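Local coordinates for putative flavoprotein decarboxylase (Streptomyces olivoviridis, PDB 6JLS), which catalyses the FMN-dependent decarboxylation of cysteine in the biosynthesis of thioviridamide, at residues 60-63 against 64-67. Numbering follows the deposited sequence.
Sequences TTNS and LRPF
The carbonyl O of T61 accepts from both L64 N and R65 N, each at 3.0 Å, the first from above the carbonyl plane and the second almost straight along its C=O, so one helical turn carries an i+3 and an i+4 bond. R65 is long enough, extended from CG to NE, to lie beside T61, and its flat guanidinium takes T61 CB over one face, 4.0 Å from the plane. At the edge NH1 gives a weak bond to N62 OD1 at 3.1 Å, the amide and guanidinium planes being 56° apart. This leaves N62 ND2 for W79 of a third subunit and Q57 of a second. P66 has no N-H to offer N62 O, and its CD rests on that oxygen at 3.2 Å. The F67 ring turns its edge to S63 O, with CE1 3.6 Å away. L64, greasy and branched, packs on V49, L51 and P33. T60 OG1 accepts from S63 N and is also hydrogen-bonded to Q57 O of the second subunit, while S63 OG, at chi1 78° between backbone N and carbonyl carbon, donates to T60 O at 2.7 Å. T60 is thus a threonine N-cap, opening a short helix that passes into a 3-10 turn at a subunit interface of this Rossmann-like fold (strand order 3-2-1-4-5-6), where the side chain of P66 lies about 4 Å from a bound FMN.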
ATOM      1  N   THR A  60      12.940   9.052 -18.165  1.00 34.27           N
ATOM      2  CA  THR A  60      13.148   7.919 -17.279  1.00 32.45           C
ATOM      3  C   THR A  60      14.635   7.610 -17.182  1.00 35.32           C
ATOM      4  O   THR A  60      15.411   7.898 -18.104  1.00 32.91           O
ATOM      5  CB  THR A  60      12.409   6.697 -17.782  1.00 29.58           C
ATOM      6  OG1 THR A  60      13.101   6.188 -18.933  1.00 36.82           O
ATOM      7  CG2 THR A  60      10.993   7.093 -18.159  1.00 25.59           C
ATOM      8  N   THR A  61      15.035   7.028 -16.051  1.00 29.67           N
ATOM      9  CA  THR A  61      16.428   6.637 -15.911  1.00 36.22           C
ATOM     10  C   THR A  61      16.770   5.507 -16.867  1.00 37.51           C
ATOM     11  O   THR A  61      17.892   5.444 -17.380  1.00 39.30           O
ATOM     12  CB  THR A  61      16.729   6.245 -14.462  1.00 39.99           C
ATOM     13  OG1 THR A  61      15.803   5.249 -14.036  1.00 40.58           O
ATOM     14  CG2 THR A  61      16.582   7.446 -13.560  1.00 42.22           C
ATOM     15  N   ASN A  62      15.811   4.632 -17.153  1.00 42.72           N
ATOM     16  CA  ASN A  62      16.073   3.530 -18.073  1.00 37.33           C
ATOM     17  C   ASN A  62      16.290   4.009 -19.499  1.00 36.94           C
ATOM     18  O   ASN A  62      16.934   3.306 -20.280  1.00 38.54           O
ATOM     19  CB  ASN A  62      14.934   2.513 -17.995  1.00 35.20           C
ATOM     20  CG  ASN A  62      15.091   1.587 -16.818  1.00 40.14           C
ATOM     21  OD1 ASN A  62      15.977   1.788 -15.992  1.00 46.42           O
ATOM     22  ND2 ASN A  62      14.252   0.562 -16.733  1.00 46.39           N
ATOM     23  N   SER A  63      15.788   5.195 -19.852  1.00 32.80           N
ATOM     24  CA  SER A  63      16.075   5.759 -21.163  1.00 33.77           C
ATOM     25  C   SER A  63      17.490   6.324 -21.265  1.00 41.90           C
ATOM     26  O   SER A  63      18.007   6.457 -22.384  1.00 40.73           O
ATOM     27  CB  SER A  63      15.061   6.851 -21.487  1.00 39.57           C
ATOM     28  OG  SER A  63      15.358   8.063 -20.816  1.00 42.39           O
ATOM     29  N   LEU A  64      18.125   6.657 -20.132  1.00 38.82           N
ATOM     30  CA  LEU A  64      19.478   7.210 -20.074  1.00 37.95           C
ATOM     31  C   LEU A  64      20.555   6.147 -19.898  1.00 39.65           C
ATOM     32  O   LEU A  64      21.631   6.259 -20.497  1.00 37.48           O
ATOM     33  CB  LEU A  64      19.597   8.223 -18.924  1.00 34.04           C
ATOM     34  CG  LEU A  64      18.766   9.493 -19.118  1.00 32.97           C
ATOM     35  CD1 LEU A  64      18.443  10.131 -17.774  1.00 26.13           C
ATOM     36  CD2 LEU A  64      19.479  10.476 -20.043  1.00 25.36           C
ATOM     37  N   ARG A  65      20.281   5.120 -19.094  1.00 35.31           N
ATOM     38  CA  ARG A  65      21.320   4.162 -18.739  1.00 42.32           C
ATOM     39  C   ARG A  65      22.044   3.563 -19.940  1.00 53.30           C
ATOM     40  O   ARG A  65      23.277   3.415 -19.856  1.00 53.60           O
ATOM     41  CB  ARG A  65      20.722   3.072 -17.841  1.00 49.48           C
ATOM     42  CG  ARG A  65      20.959   3.353 -16.368  1.00 67.03           C
ATOM     43  CD  ARG A  65      19.921   2.707 -15.479  1.00 79.09           C
ATOM     44  NE  ARG A  65      19.975   3.234 -14.117  1.00 85.57           N
ATOM     45  CZ  ARG A  65      18.987   3.112 -13.237  1.00 93.58           C
ATOM     46  NH1 ARG A  65      17.868   2.484 -13.580  1.00 93.48           N
ATOM     47  NH2 ARG A  65      19.115   3.623 -12.019  1.00 98.02           N
ATOM     48  N   PRO A  66      21.388   3.222 -21.064  1.00 49.88           N
ATOM     49  CA  PRO A  66      22.133   2.599 -22.171  1.00 49.63           C
ATOM     50  C   PRO A  66      23.191   3.496 -22.776  1.00 47.13           C
ATOM     51  O   PRO A  66      24.093   2.986 -23.451  1.00 51.31           O
ATOM     52  CB  PRO A  66      21.037   2.259 -23.198  1.00 42.86           C
ATOM     53  CG  PRO A  66      19.771   2.220 -22.421  1.00 40.87           C
ATOM     54  CD  PRO A  66      19.938   3.252 -21.351  1.00 44.47           C
ATOM     55  N   PHE A  67      23.121   4.804 -22.556  1.00 40.28           N
ATOM     56  CA  PHE A  67      24.063   5.744 -23.152  1.00 49.93           C
ATOM     57  C   PHE A  67      25.059   6.308 -22.156  1.00 50.34           C
ATOM     58  O   PHE A  67      25.916   7.111 -22.543  1.00 48.80           O
ATOM     59  CB  PHE A  67      23.299   6.887 -23.824  1.00 49.77           C
ATOM     60  CG  PHE A  67      22.254   6.409 -24.781  1.00 55.11           C
ATOM     61  CD1 PHE A  67      20.915   6.430 -24.437  1.00 56.60           C
ATOM     62  CD2 PHE A  67      22.617   5.896 -26.014  1.00 57.34           C
ATOM     63  CE1 PHE A  67      19.953   5.975 -25.314  1.00 55.87           C
ATOM     64  CE2 PHE A  67      21.665   5.443 -26.895  1.00 61.06           C
ATOM     65  CZ  PHE A  67      20.325   5.479 -26.543  1.00 62.19           C
TER